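Long-range contacts in capsid protein (Macrobrachium rosenbergii nodavirus, PDB 5YKU), which builds the shell of the virus particle and, through its protruding (P) domain, forms dimeric spikes on the particle surface: residues 7-12 / 120-125; 17-22 / 113-118. One frame throughout, in Å; residues are numbered along the deposited sequence.

Contact 1: residues 7-12 / 120-125; sequences SQLTYN and AIVGNN
Thr10 and Ile121 form an antiparallel hydrogen-bonded pair at the outer end of a beta ladder, where strand 10-18, outermost in the sheet of the P-domain, begins beside the end of the last strand, 114-121. The two bonds of this pair are unequal. Ile121 N donates to Thr10 O at 2.8 Å, with 159° at the hydrogen, whereas the return bond from Thr10 N to Ile121 O is stretched to 3.4 Å and weak, though nearly straight. A water joins the strands here: it accepts the hydroxyl proton of Thr10 OG1 at 2.7 Å and donates to Gln8 O and to Ile121 O, the latter 2.8 Å away. With OG1 between the backbone N and carbonyl carbon (chi1 63°), the hydroxyl lies on the water's side. On the same side of the sheet, Ile121 stretches its CD1 to the CB of Asn12, 3.8 Å away.

On the opposite side the cross-strand touches are apolar. Leu9 CD1 rests 3.8 Å from Val122 CB and 4.0 Å from Ala120 CB, the leucine and valine side chains crossing obliquely, while the Tyr11 ring approaches Ala120 CA aslant with its CD1. Beyond the ladder a type II' turn runs from Val122 to Asn125, with Gly123 at positive phi, and folds the C terminus back so that Asn125 ND2 bonds to Ala120 O at 2.9 Å, in the carbonyl plane. Asn125 OD1 takes the backbone N of Lys41. With one firm and one weak direct bond, the water-mediated link and apolar touches at the surface make up much of the remaining contact between the two segments.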
loop_
_atom_site.group_PDB
_atom_site.type_symbol
_atom_site.label_atom_id
_atom_site.label_comp_id
_atom_site.label_asym_id
_atom_site.label_seq_id
_atom_site.Cartn_x
_atom_site.Cartn_y
_atom_site.Cartn_z
ATOM N N SER A 7 -15.016 -22.257 -9.343
ATOM C CA SER A 7 -14.022 -23.110 -9.927
ATOM C C SER A 7 -13.075 -22.313 -10.886
ATOM O O SER A 7 -12.047 -22.848 -11.279
ATOM C CB SER A 7 -14.794 -24.229 -10.672
ATOM O OG SER A 7 -15.452 -23.546 -11.764
ATOM N N GLN A 8 -13.478 -21.077 -11.247
ATOM C CA GLN A 8 -12.663 -20.292 -12.169
ATOM C C GLN A 8 -11.891 -19.178 -11.429
ATOM O O GLN A 8 -11.408 -18.291 -12.063
ATOM C CB GLN A 8 -13.524 -19.672 -13.222
ATOM C CG GLN A 8 -14.307 -20.708 -14.114
ATOM C CD GLN A 8 -13.415 -21.826 -14.627
ATOM O OE1 GLN A 8 -12.464 -21.565 -15.389
ATOM N NE2 GLN A 8 -13.663 -23.056 -14.174
ATOM N N LEU A 9 -11.823 -19.282 -10.095
ATOM C CA LEU A 9 -11.028 -18.303 -9.271
ATOM C C LEU A 9 -9.643 -18.139 -9.908
ATOM O O LEU A 9 -8.959 -19.039 -10.253
ATOM C CB LEU A 9 -10.867 -18.874 -7.857
ATOM C CG LEU A 9 -9.808 -18.172 -6.980
ATOM C CD1 LEU A 9 -10.204 -16.824 -6.575
ATOM C CD2 LEU A 9 -9.595 -19.067 -5.741
ATOM N N THR A 10 -9.267 -16.868 -9.998
ATOM C CA THR A 10 -7.898 -16.434 -10.319
ATOM C C THR A 10 -7.591 -15.219 -9.476
ATOM O O THR A 10 -8.477 -14.652 -8.844
ATOM C CB THR A 10 -7.729 -16.073 -11.815
ATOM O OG1 THR A 10 -8.559 -14.964 -12.122
ATOM C CG2 THR A 10 -8.089 -17.265 -12.745
ATOM N N TYR A 11 -6.364 -14.795 -9.518
ATOM C CA TYR A 11 -5.949 -13.520 -8.902
ATOM C C TYR A 11 -5.428 -12.594 -9.922
ATOM O O TYR A 11 -4.777 -12.994 -10.883
ATOM C CB TYR A 11 -4.804 -13.834 -7.891
ATOM C CG TYR A 11 -5.125 -14.803 -6.781
ATOM C CD1 TYR A 11 -5.627 -14.395 -5.532
ATOM C CD2 TYR A 11 -4.935 -16.156 -6.961
ATOM C CE1 TYR A 11 -5.864 -15.330 -4.507
ATOM C CE2 TYR A 11 -5.177 -17.078 -5.975
ATOM C CZ TYR A 11 -5.596 -16.658 -4.779
ATOM O OH TYR A 11 -5.822 -17.573 -3.769
ATOM N N ASN A 12 -5.554 -11.313 -9.658
ATOM C CA ASN A 12 -4.855 -10.281 -10.353
ATOM C C ASN A 12 -3.928 -9.646 -9.298
ATOM O O ASN A 12 -4.451 -9.045 -8.335
ATOM C CB ASN A 12 -5.827 -9.287 -11.002
ATOM C CG ASN A 12 -5.093 -8.218 -11.763
ATOM O OD1 ASN A 12 -4.136 -7.610 -11.318
ATOM N ND2 ASN A 12 -5.543 -7.981 -12.957
ATOM N N ALA A 120 -8.685 -11.212 -5.686
ATOM C CA ALA A 120 -9.320 -12.497 -6.117
ATOM C C ALA A 120 -10.482 -12.147 -7.079
ATOM O O ALA A 120 -11.397 -11.415 -6.709
ATOM C CB ALA A 120 -9.856 -13.241 -4.906
ATOM N N ILE A 121 -10.370 -12.665 -8.289
ATOM C CA ILE A 121 -11.405 -12.496 -9.309
ATOM C C ILE A 121 -12.372 -13.699 -9.213
ATOM O O ILE A 121 -11.994 -14.779 -9.685
ATOM C CB ILE A 121 -10.791 -12.298 -10.670
ATOM C CG1 ILE A 121 -9.942 -11.001 -10.623
ATOM C CG2 ILE A 121 -11.947 -12.116 -11.691
ATOM C CD1 ILE A 121 -9.219 -10.694 -11.904
ATOM N N VAL A 122 -13.434 -13.504 -8.522
ATOM C CA VAL A 122 -14.384 -14.596 -8.206
ATOM C C VAL A 122 -15.652 -13.961 -7.785
ATOM O O VAL A 122 -15.662 -12.838 -7.252
ATOM C CB VAL A 122 -13.772 -15.495 -7.115
ATOM C CG1 VAL A 122 -13.668 -14.758 -5.771
ATOM C CG2 VAL A 122 -14.616 -16.799 -6.983
ATOM N N GLY A 123 -16.789 -14.574 -8.112
ATOM C CA GLY A 123 -18.049 -13.915 -7.865
ATOM C C GLY A 123 -18.156 -12.560 -8.550
ATOM O O GLY A 123 -17.803 -12.415 -9.687
ATOM N N ASN A 124 -18.565 -11.581 -7.805
ATOM C CA ASN A 124 -18.511 -10.207 -8.225
ATOM C C ASN A 124 -17.336 -9.375 -7.667
ATOM O O ASN A 124 -17.267 -8.169 -7.834
ATOM C CB ASN A 124 -19.819 -9.533 -7.856
ATOM C CG ASN A 124 -20.973 -10.114 -8.649
ATOM O OD1 ASN A 124 -20.917 -10.221 -9.869
ATOM N ND2 ASN A 124 -21.943 -10.505 -7.932
ATOM N N ASN A 125 -16.394 -10.064 -7.062
ATOM C CA ASN A 125 -15.206 -9.363 -6.499
ATOM C C ASN A 125 -14.233 -8.890 -7.512
ATOM O O ASN A 125 -14.123 -9.593 -8.566
ATOM C CB ASN A 125 -14.417 -10.321 -5.591
ATOM C CG ASN A 125 -13.597 -9.486 -4.592
ATOM O OD1 ASN A 125 -14.167 -8.780 -3.793
ATOM N ND2 ASN A 125 -12.294 -9.579 -4.688
HETATM O O HOH W 1 -11.212 -15.597 -12.228
#

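Contact 2: residues 17-22 / 113-118; sequences GNWVPP and YQYRII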
loop_
_atom_site.group_PDB
_atom_site.type_symbol
_atom_site.label_atom_id
_atom_site.label_comp_id
_atom_site.label_asym_id
_atom_site.label_seq_id
_atom_site.Cartn_x
_atom_site.Cartn_y
_atom_site.Cartn_z
ATOM N N GLY A 17 1.661 0.494 -7.524
ATOM C CA GLY A 17 1.718 1.897 -7.438
ATOM C C GLY A 17 2.686 2.401 -6.428
ATOM O O GLY A 17 3.385 1.660 -5.737
ATOM N N ASN A 18 2.837 3.711 -6.370
ATOM C CA ASN A 18 3.758 4.427 -5.508
ATOM C C ASN A 18 3.029 5.172 -4.453
ATOM O O ASN A 18 2.003 5.820 -4.682
ATOM C CB ASN A 18 4.553 5.426 -6.352
ATOM C CG ASN A 18 5.448 4.770 -7.307
ATOM O OD1 ASN A 18 5.977 3.691 -7.138
ATOM N ND2 ASN A 18 5.747 5.501 -8.390
ATOM N N TRP A 19 3.545 5.102 -3.240
ATOM C CA TRP A 19 3.132 6.000 -2.175
ATOM C C TRP A 19 3.778 7.364 -2.374
ATOM O O TRP A 19 4.992 7.442 -2.593
ATOM C CB TRP A 19 3.588 5.427 -0.802
ATOM C CG TRP A 19 2.992 4.112 -0.461
ATOM C CD1 TRP A 19 3.673 2.934 -0.330
ATOM C CD2 TRP A 19 1.619 3.795 -0.229
ATOM N NE1 TRP A 19 2.819 1.923 -0.015
ATOM C CE2 TRP A 19 1.528 2.402 0.055
ATOM C CE3 TRP A 19 0.434 4.533 -0.270
ATOM C CZ2 TRP A 19 0.342 1.770 0.349
ATOM C CZ3 TRP A 19 -0.748 3.909 0.033
ATOM C CH2 TRP A 19 -0.813 2.552 0.379
ATOM N N VAL A 20 2.980 8.413 -2.337
ATOM C CA VAL A 20 3.537 9.744 -2.491
ATOM C C VAL A 20 4.640 10.000 -1.442
ATOM O O VAL A 20 4.341 9.768 -0.262
ATOM C CB VAL A 20 2.405 10.733 -2.352
ATOM C CG1 VAL A 20 2.942 12.177 -2.404
ATOM C CG2 VAL A 20 1.343 10.597 -3.459
ATOM N N PRO A 21 5.802 10.459 -1.818
ATOM C CA PRO A 21 6.844 10.727 -0.811
ATOM C C PRO A 21 6.521 11.893 0.089
ATOM O O PRO A 21 5.789 12.817 -0.296
ATOM C CB PRO A 21 8.057 10.977 -1.612
ATOM C CG PRO A 21 7.808 10.359 -2.978
ATOM C CD PRO A 21 6.343 10.576 -3.173
ATOM N N PRO A 22 7.023 11.885 1.285
ATOM C CA PRO A 22 6.878 13.031 2.174
ATOM C C PRO A 22 7.726 14.181 1.665
ATOM O O PRO A 22 8.632 14.076 0.892
ATOM C CB PRO A 22 7.484 12.519 3.535
ATOM C CG PRO A 22 8.490 11.540 3.130
ATOM C CD PRO A 22 7.929 10.848 1.867
ATOM N N TYR A 113 8.132 4.673 -1.853
ATOM C CA TYR A 113 7.908 3.267 -1.537
ATOM C C TYR A 113 6.757 2.789 -2.372
ATOM O O TYR A 113 5.941 3.580 -2.924
ATOM C CB TYR A 113 7.698 3.116 -0.042
ATOM C CG TYR A 113 9.008 3.261 0.734
ATOM C CD1 TYR A 113 10.044 2.360 0.475
ATOM C CD2 TYR A 113 9.193 4.203 1.696
ATOM C CE1 TYR A 113 11.282 2.422 1.176
ATOM C CE2 TYR A 113 10.412 4.302 2.409
ATOM C CZ TYR A 113 11.432 3.414 2.112
ATOM O OH TYR A 113 12.625 3.446 2.767
ATOM N N GLN A 114 6.646 1.458 -2.521
ATOM C CA GLN A 114 5.894 0.796 -3.620
ATOM C C GLN A 114 4.987 -0.259 -3.083
ATOM O O GLN A 114 5.304 -0.968 -2.131
ATOM C CB GLN A 114 6.919 0.169 -4.565
ATOM C CG GLN A 114 7.869 1.222 -5.216
ATOM C CD GLN A 114 9.175 0.613 -5.589
ATOM O OE1 GLN A 114 9.904 0.023 -4.757
ATOM N NE2 GLN A 114 9.600 0.748 -6.822
ATOM N N TYR A 115 3.833 -0.406 -3.689
ATOM C CA TYR A 115 2.826 -1.325 -3.263
ATOM C C TYR A 115 2.244 -2.119 -4.407
ATOM O O TYR A 115 2.296 -1.729 -5.575
ATOM C CB TYR A 115 1.702 -0.603 -2.480
ATOM C CG TYR A 115 0.835 0.269 -3.346
ATOM C CD1 TYR A 115 -0.143 -0.246 -4.174
ATOM C CD2 TYR A 115 0.971 1.663 -3.280
ATOM C CE1 TYR A 115 -0.964 0.657 -4.904
ATOM C CE2 TYR A 115 0.262 2.510 -4.051
ATOM C CZ TYR A 115 -0.731 1.990 -4.842
ATOM O OH TYR A 115 -1.490 2.877 -5.634
ATOM N N ARG A 116 1.713 -3.315 -4.067
ATOM C CA ARG A 116 1.056 -4.264 -4.997
ATOM C C ARG A 116 -0.296 -4.606 -4.433
ATOM O O ARG A 116 -0.378 -4.996 -3.259
ATOM C CB ARG A 116 1.940 -5.474 -5.187
ATOM C CG ARG A 116 1.311 -6.497 -6.134
ATOM C CD ARG A 116 2.209 -7.749 -6.255
ATOM N NE ARG A 116 3.565 -7.439 -6.648
ATOM C CZ ARG A 116 3.969 -7.064 -7.835
ATOM N NH1 ARG A 116 3.170 -7.052 -8.868
ATOM N NH2 ARG A 116 5.275 -6.807 -7.980
ATOM N N ILE A 117 -1.301 -4.526 -5.243
ATOM C CA ILE A 117 -2.667 -4.908 -4.821
ATOM C C ILE A 117 -3.034 -6.203 -5.424
ATOM O O ILE A 117 -2.782 -6.473 -6.642
ATOM C CB ILE A 117 -3.672 -3.814 -5.187
ATOM C CG1 ILE A 117 -3.402 -2.582 -4.309
ATOM C CG2 ILE A 117 -5.114 -4.322 -5.005
ATOM C CD1 ILE A 117 -4.218 -1.359 -4.587
ATOM N N ILE A 118 -3.497 -7.124 -4.586
ATOM C CA ILE A 118 -3.921 -8.461 -4.964
ATOM C C ILE A 118 -5.423 -8.533 -4.893
ATOM O O ILE A 118 -6.052 -8.228 -3.818
ATOM C CB ILE A 118 -3.323 -9.545 -4.127
ATOM C CG1 ILE A 118 -1.800 -9.471 -4.297
ATOM C CG2 ILE A 118 -3.829 -10.918 -4.507
ATOM C CD1 ILE A 118 -1.083 -10.236 -3.249
HETATM O O HOH W 2 -0.414 5.256 -6.183
HETATM O O HOH W 3 8.501 3.265 -8.065
HETATM O O HOH W 4 6.837 7.019 -0.565
#
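Trp19 and Tyr115 make the dense half of this contact. Tyr115 CD2 stands over the centre of the indole face, 3.5 Å from Trp19 CE2, and Tyr115 CB lies near Trp19 NE1. The two side chains cross at about a right angle and the rings meet obliquely, their planes 49° apart. Tyr115 carries CG between its backbone N and carbonyl carbon (chi1 71°), and its phenol ring covers Gly17. The glycine CA lies 3.8 Å from the ring centroid, over the face, in a CH-pi contact. Gly17 has no side chain, and the cross-strand ring shields its backbone instead, the arrangement known as aromatic rescue of glycine. The Tyr115 hydroxyl shares a water with Asn18 O, which also takes Gln31 NE2.

Gly17 and Tyr115 are also a hydrogen-bonded antiparallel pair, linked in both directions, with Tyr115 N to Gly17 O at 2.9 Å. Further on, Trp19 N reaches Tyr113 O at 2.9 Å. These strands are neighbours at one margin of the P-domain sheet, yet Trp19 touches Gln31 and Tyr115 touches Ile33, both of strand 26-33 at the other margin, and Trp19 meets Leu100. This is consistent with a sheet that curls back on itself, with these two buried aromatics on its inner side. Trp19 NE1 bonds to Tyr74 OH.

The other side of the ladder is looser. Asn18 and Gln114 point the same way, side by side, and Asn18 OD1 only approaches Gln114 CG, at 3.7 Å. A water spans their amides, donating to Asn18 OD1 at 2.7 Å and accepting from Gln114 NE2 at 3.0 Å, while Gln114 OE1 takes Asp49 N. Past the last bond of the ladder, a further water gives a hydrogen bond to Trp19 O and receives one from Tyr113 N.

From the N terminus, the chain passes through 7-12, runs the length of strand 10-18 and leaves it in 17-22. It then builds the remaining strands before 113-118 enters strand 114-121, which carries it to 120-125. Contact 2 therefore closes the inner loop, and contact 1, drawn by the two ends of the chain, closes a wider one around it; the pairs nest without crossing. They lie about 23 Å apart, centre to centre, on one antiparallel ladder, contact 1 at its exposed tip and contact 2 near the middle of the domain. Between them Tyr11 CD1 packs on Ile118 CG2 at 4.0 Å, a direct touch between the two contacts.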